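Local structure of TarM (Staphylococcus aureus subsp. aureus 21178, 4X7R) at residues E171-A183 with A187-E199. The protein is a glycosyltransferase of the GT-B clan with a long antiparallel sheet beside its two parallel-sheet domains. The protein carries 1 engineered substitution. Sequence-based numbering, arbitrary orientation.
Sequences EKGYPYISRNINA and AVGKTYVLVNKKE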
loop_
_atom_site.group_PDB
_atom_site.type_symbol
_atom_site.label_atom_id
_atom_site.label_comp_id
_atom_site.label_asym_id
_atom_site.label_seq_id
_atom_site.Cartn_x
_atom_site.Cartn_y
_atom_site.Cartn_z
ATOM N N GLU A 171 -25.556 -5.514 1.229
ATOM C CA GLU A 171 -25.795 -6.224 -0.040
ATOM C C GLU A 171 -27.256 -6.257 -0.480
ATOM O O GLU A 171 -27.518 -6.397 -1.684
ATOM C CB GLU A 171 -25.207 -7.651 -0.028
ATOM C CG GLU A 171 -23.686 -7.680 0.068
ATOM C CD GLU A 171 -22.865 -7.276 -1.150
ATOM O OE1 GLU A 171 -23.415 -7.200 -2.275
ATOM O OE2 GLU A 171 -21.643 -7.063 -0.972
ATOM N N LYS A 172 -28.198 -6.042 0.471
ATOM C CA LYS A 172 -29.634 -6.006 0.184
ATOM C C LYS A 172 -30.205 -4.574 0.101
ATOM O O LYS A 172 -31.397 -4.401 -0.141
ATOM C CB LYS A 172 -30.418 -6.911 1.150
ATOM C CG LYS A 172 -29.977 -8.369 1.065
ATOM C CD LYS A 172 -30.885 -9.341 1.799
ATOM C CE LYS A 172 -30.313 -10.748 1.743
ATOM N NZ LYS A 172 -29.203 -10.946 2.696
ATOM N N GLY A 173 -29.344 -3.563 0.281
ATOM C CA GLY A 173 -29.752 -2.167 0.182
ATOM C C GLY A 173 -30.239 -1.547 1.474
ATOM O O GLY A 173 -30.908 -0.509 1.439
ATOM N N TYR A 174 -29.898 -2.152 2.623
ATOM C CA TYR A 174 -30.291 -1.613 3.932
ATOM C C TYR A 174 -29.140 -0.819 4.576
ATOM O O TYR A 174 -27.999 -1.282 4.548
ATOM C CB TYR A 174 -30.738 -2.746 4.879
ATOM C CG TYR A 174 -31.982 -3.469 4.411
ATOM C CD1 TYR A 174 -33.254 -2.998 4.734
ATOM C CD2 TYR A 174 -31.891 -4.608 3.625
ATOM C CE1 TYR A 174 -34.402 -3.664 4.303
ATOM C CE2 TYR A 174 -33.026 -5.253 3.156
ATOM C CZ TYR A 174 -34.280 -4.800 3.520
ATOM O OH TYR A 174 -35.377 -5.497 3.073
ATOM N N PRO A 175 -29.414 0.318 5.235
ATOM C CA PRO A 175 -28.315 1.058 5.911
ATOM C C PRO A 175 -27.824 0.329 7.147
ATOM O O PRO A 175 -28.650 -0.209 7.887
ATOM C CB PRO A 175 -28.951 2.398 6.301
ATOM C CG PRO A 175 -30.441 2.121 6.318
ATOM C CD PRO A 175 -30.721 1.002 5.377
ATOM N N TYR A 176 -26.480 0.304 7.373
ATOM C CA TYR A 176 -25.890 -0.406 8.513
ATOM C C TYR A 176 -24.994 0.466 9.374
ATOM O O TYR A 176 -24.765 0.146 10.543
ATOM C CB TYR A 176 -25.215 -1.753 8.093
ATOM C CG TYR A 176 -24.029 -1.609 7.156
ATOM C CD1 TYR A 176 -24.212 -1.469 5.783
ATOM C CD2 TYR A 176 -22.727 -1.552 7.649
ATOM C CE1 TYR A 176 -23.131 -1.337 4.917
ATOM C CE2 TYR A 176 -21.634 -1.401 6.790
ATOM C CZ TYR A 176 -21.846 -1.271 5.427
ATOM O OH TYR A 176 -20.793 -1.143 4.555
ATOM N N ILE A 177 -24.496 1.573 8.789
ATOM C CA ILE A 177 -23.650 2.589 9.415
ATOM C C ILE A 177 -24.052 3.948 8.826
ATOM O O ILE A 177 -24.231 4.053 7.607
ATOM C CB ILE A 177 -22.107 2.330 9.207
ATOM C CG1 ILE A 177 -21.617 1.135 10.013
ATOM C CG2 ILE A 177 -21.266 3.579 9.575
ATOM C CD1 ILE A 177 -20.185 0.772 9.784
ATOM N N SER A 178 -24.179 4.982 9.696
ATOM C CA SER A 178 -24.433 6.381 9.341
ATOM C C SER A 178 -23.411 7.177 10.141
ATOM O O SER A 178 -23.081 6.774 11.256
ATOM C CB SER A 178 -25.852 6.827 9.701
ATOM O OG SER A 178 -26.055 6.769 11.098
ATOM N N ARG A 179 -22.845 8.229 9.559
ATOM C CA ARG A 179 -21.798 8.982 10.258
ATOM C C ARG A 179 -21.671 10.407 9.795
ATOM O O ARG A 179 -21.898 10.708 8.608
ATOM C CB ARG A 179 -20.428 8.275 10.152
ATOM C CG ARG A 179 -19.808 8.312 8.763
ATOM C CD ARG A 179 -18.807 7.190 8.617
ATOM N NE ARG A 179 -18.004 7.380 7.412
ATOM C CZ ARG A 179 -16.805 6.859 7.234
ATOM N NH1 ARG A 179 -16.262 6.099 8.172
ATOM N NH2 ARG A 179 -16.139 7.086 6.114
ATOM N N ASN A 180 -21.276 11.281 10.735
ATOM C CA ASN A 180 -21.082 12.696 10.442
ATOM C C ASN A 180 -19.708 12.882 9.892
ATOM O O ASN A 180 -18.793 12.178 10.314
ATOM C CB ASN A 180 -21.264 13.561 11.690
ATOM C CG ASN A 180 -22.680 13.576 12.174
ATOM O OD1 ASN A 180 -23.036 12.869 13.090
ATOM N ND2 ASN A 180 -23.534 14.328 11.524
ATOM N N ILE A 181 -19.563 13.803 8.943
ATOM C CA ILE A 181 -18.266 14.112 8.330
ATOM C C ILE A 181 -18.020 15.598 8.516
ATOM O O ILE A 181 -18.866 16.395 8.144
ATOM C CB ILE A 181 -18.163 13.685 6.816
ATOM C CG1 ILE A 181 -18.451 12.183 6.586
ATOM C CG2 ILE A 181 -16.826 14.139 6.166
ATOM C CD1 ILE A 181 -17.441 11.240 7.145
ATOM N N ASN A 182 -16.887 15.958 9.131
ATOM C CA ASN A 182 -16.495 17.354 9.349
ATOM C C ASN A 182 -16.025 17.841 7.976
ATOM O O ASN A 182 -14.957 17.444 7.527
ATOM C CB ASN A 182 -15.351 17.400 10.396
ATOM C CG ASN A 182 -14.772 18.762 10.712
ATOM O OD1 ASN A 182 -15.129 19.791 10.142
ATOM N ND2 ASN A 182 -13.834 18.783 11.636
ATOM N N ALA A 183 -16.860 18.596 7.280
ATOM C CA ALA A 183 -16.599 19.110 5.930
ATOM C C ALA A 183 -15.318 19.969 5.779
ATOM O O ALA A 183 -14.758 20.027 4.680
ATOM C CB ALA A 183 -17.813 19.870 5.422
ATOM N N ALA A 187 -12.721 14.740 8.259
ATOM C CA ALA A 187 -12.593 13.773 9.354
ATOM C C ALA A 187 -13.970 13.218 9.734
ATOM O O ALA A 187 -14.975 13.926 9.657
ATOM C CB ALA A 187 -11.955 14.418 10.568
ATOM N N VAL A 188 -13.987 11.968 10.187
ATOM C CA VAL A 188 -15.195 11.278 10.599
ATOM C C VAL A 188 -15.536 11.641 12.048
ATOM O O VAL A 188 -14.700 11.529 12.945
ATOM C CB VAL A 188 -15.079 9.744 10.358
ATOM C CG1 VAL A 188 -16.333 9.005 10.813
ATOM C CG2 VAL A 188 -14.776 9.434 8.897
ATOM N N GLY A 189 -16.769 12.055 12.252
ATOM C CA GLY A 189 -17.293 12.407 13.561
ATOM C C GLY A 189 -18.095 11.260 14.134
ATOM O O GLY A 189 -17.756 10.090 13.924
ATOM N N LYS A 190 -19.194 11.589 14.826
ATOM C CA LYS A 190 -20.081 10.596 15.438
ATOM C C LYS A 190 -20.547 9.580 14.401
ATOM O O LYS A 190 -21.053 9.959 13.343
ATOM C CB LYS A 190 -21.277 11.288 16.116
ATOM C CG LYS A 190 -21.612 10.721 17.476
ATOM C CD LYS A 190 -22.558 11.647 18.231
ATOM C CE LYS A 190 -22.575 11.338 19.707
ATOM N NZ LYS A 190 -23.624 12.104 20.435
ATOM N N THR A 191 -20.306 8.298 14.682
ATOM C CA THR A 191 -20.658 7.178 13.830
ATOM C C THR A 191 -21.681 6.299 14.554
ATOM O O THR A 191 -21.446 5.886 15.695
ATOM C CB THR A 191 -19.385 6.365 13.480
ATOM O OG1 THR A 191 -18.511 7.201 12.731
ATOM C CG2 THR A 191 -19.695 5.065 12.683
ATOM N N TYR A 192 -22.757 5.944 13.848
ATOM C CA TYR A 192 -23.810 5.085 14.395
ATOM C C TYR A 192 -23.845 3.789 13.624
ATOM O O TYR A 192 -24.035 3.780 12.407
ATOM C CB TYR A 192 -25.189 5.774 14.353
ATOM C CG TYR A 192 -26.324 4.985 14.980
ATOM C CD1 TYR A 192 -26.175 4.382 16.230
ATOM C CD2 TYR A 192 -27.568 4.903 14.359
ATOM C CE1 TYR A 192 -27.212 3.655 16.810
ATOM C CE2 TYR A 192 -28.632 4.224 14.957
ATOM C CZ TYR A 192 -28.438 3.571 16.166
ATOM O OH TYR A 192 -29.485 2.923 16.783
ATOM N N VAL A 193 -23.689 2.701 14.345
ATOM C CA VAL A 193 -23.765 1.373 13.776
ATOM C C VAL A 193 -25.191 0.918 14.069
ATOM O O VAL A 193 -25.522 0.537 15.198
ATOM C CB VAL A 193 -22.659 0.419 14.315
ATOM C CG1 VAL A 193 -22.767 -0.965 13.682
ATOM C CG2 VAL A 193 -21.271 1.003 14.074
ATOM N N LEU A 194 -26.049 1.051 13.051
ATOM C CA LEU A 194 -27.483 0.724 13.100
ATOM C C LEU A 194 -27.725 -0.695 13.513
ATOM O O LEU A 194 -28.622 -0.916 14.308
ATOM C CB LEU A 194 -28.156 1.002 11.750
ATOM C CG LEU A 194 -28.403 2.464 11.394
ATOM C CD1 LEU A 194 -27.142 3.161 10.861
ATOM C CD2 LEU A 194 -29.454 2.557 10.346
ATOM N N VAL A 195 -26.880 -1.649 13.031
ATOM C CA VAL A 195 -27.000 -3.092 13.305
ATOM C C VAL A 195 -26.915 -3.532 14.758
ATOM O O VAL A 195 -27.618 -4.470 15.119
ATOM C CB VAL A 195 -26.232 -4.019 12.330
ATOM C CG1 VAL A 195 -26.716 -3.794 10.918
ATOM C CG2 VAL A 195 -24.714 -3.835 12.413
ATOM N N ASN A 196 -26.105 -2.867 15.596
ATOM C CA ASN A 196 -26.024 -3.213 17.023
ATOM C C ASN A 196 -26.473 -2.059 17.935
ATOM O O ASN A 196 -26.304 -2.149 19.153
ATOM C CB ASN A 196 -24.617 -3.722 17.398
ATOM C CG ASN A 196 -23.475 -2.760 17.184
ATOM O OD1 ASN A 196 -23.650 -1.618 16.757
ATOM N ND2 ASN A 196 -22.260 -3.208 17.486
ATOM N N LYS A 197 -27.020 -0.967 17.348
ATOM C CA LYS A 197 -27.466 0.224 18.075
ATOM C C LYS A 197 -26.342 0.865 18.909
ATOM O O LYS A 197 -26.597 1.403 19.993
ATOM C CB LYS A 197 -28.726 -0.033 18.952
ATOM C CG LYS A 197 -29.961 -0.660 18.277
ATOM C CD LYS A 197 -31.297 -0.298 19.036
ATOM C CE LYS A 197 -31.411 -0.782 20.490
ATOM N NZ LYS A 197 -32.790 -0.604 21.068
ATOM N N LYS A 198 -25.109 0.850 18.392
ATOM C CA LYS A 198 -23.990 1.455 19.102
ATOM C C LYS A 198 -23.474 2.671 18.375
ATOM O O LYS A 198 -23.324 2.653 17.152
ATOM C CB LYS A 198 -22.862 0.439 19.359
ATOM C CG LYS A 198 -23.185 -0.524 20.498
ATOM C CD LYS A 198 -22.121 -1.590 20.690
ATOM C CE LYS A 198 -22.451 -2.523 21.834
ATOM N NZ LYS A 198 -23.667 -3.354 21.586
ATOM N N GLU A 199 -23.207 3.728 19.132
ATOM C CA GLU A 199 -22.651 4.951 18.601
ATOM C C GLU A 199 -21.220 5.117 19.070
ATOM O O GLU A 199 -20.896 4.743 20.185
ATOM C CB GLU A 199 -23.508 6.148 19.019
ATOM C CG GLU A 199 -23.425 7.327 18.065
ATOM C CD GLU A 199 -24.483 8.384 18.329
ATOM O OE1 GLU A 199 -24.702 8.726 19.517
ATOM O OE2 GLU A 199 -25.102 8.862 17.351
HETATM O O HOH W 1 -16.676 5.674 10.860
#
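Val188 fills the hollow between Arg179 and Ile181. Its CG2 methyl lies over the centre of one face of the Arg179 guanidinium, 3.6 Å above the plane, and also meets Ile181 CD1 at 3.7 Å, while CG1 rests 3.8 Å from Arg179 CD. Arg179 reaches this methyl because, after a first turn that sets CG between backbone N and carbonyl carbon (chi1 71°), its chain runs extended to NE. The guanidinium is held at its edge: NH1 donates to a water that also bonds Thr191 OG1, and NE bonds Gln166 on strand 163-169. Further along the same face, the Ile177 CG2 and Thr191 CG2 methyls meet at 3.8 Å, and Val193 touches Phe73 of helix 69-78 and Leu206 of helix 203-214. On the other face Ser178 OG sits near the plane of the Tyr192 ring, at its edge, and Leu194 CD1 packs against the backbone at Ile177 N and Ser178 N, 3.7 Å from each. The main chains are joined by Tyr192 N to Ser178 O (2.7 Å, 176° at the hydrogen) and Ser178 N to Tyr192 O. Farther on, Asn180 N bonds Lys190 O, whereas Asn180 O takes Gly189 N from 37° above its carbonyl plane, and the register slips by one residue. Together these features define a two-stranded antiparallel beta hairpin with a beta bulge, within the long meandering sheet of this GT-B protein.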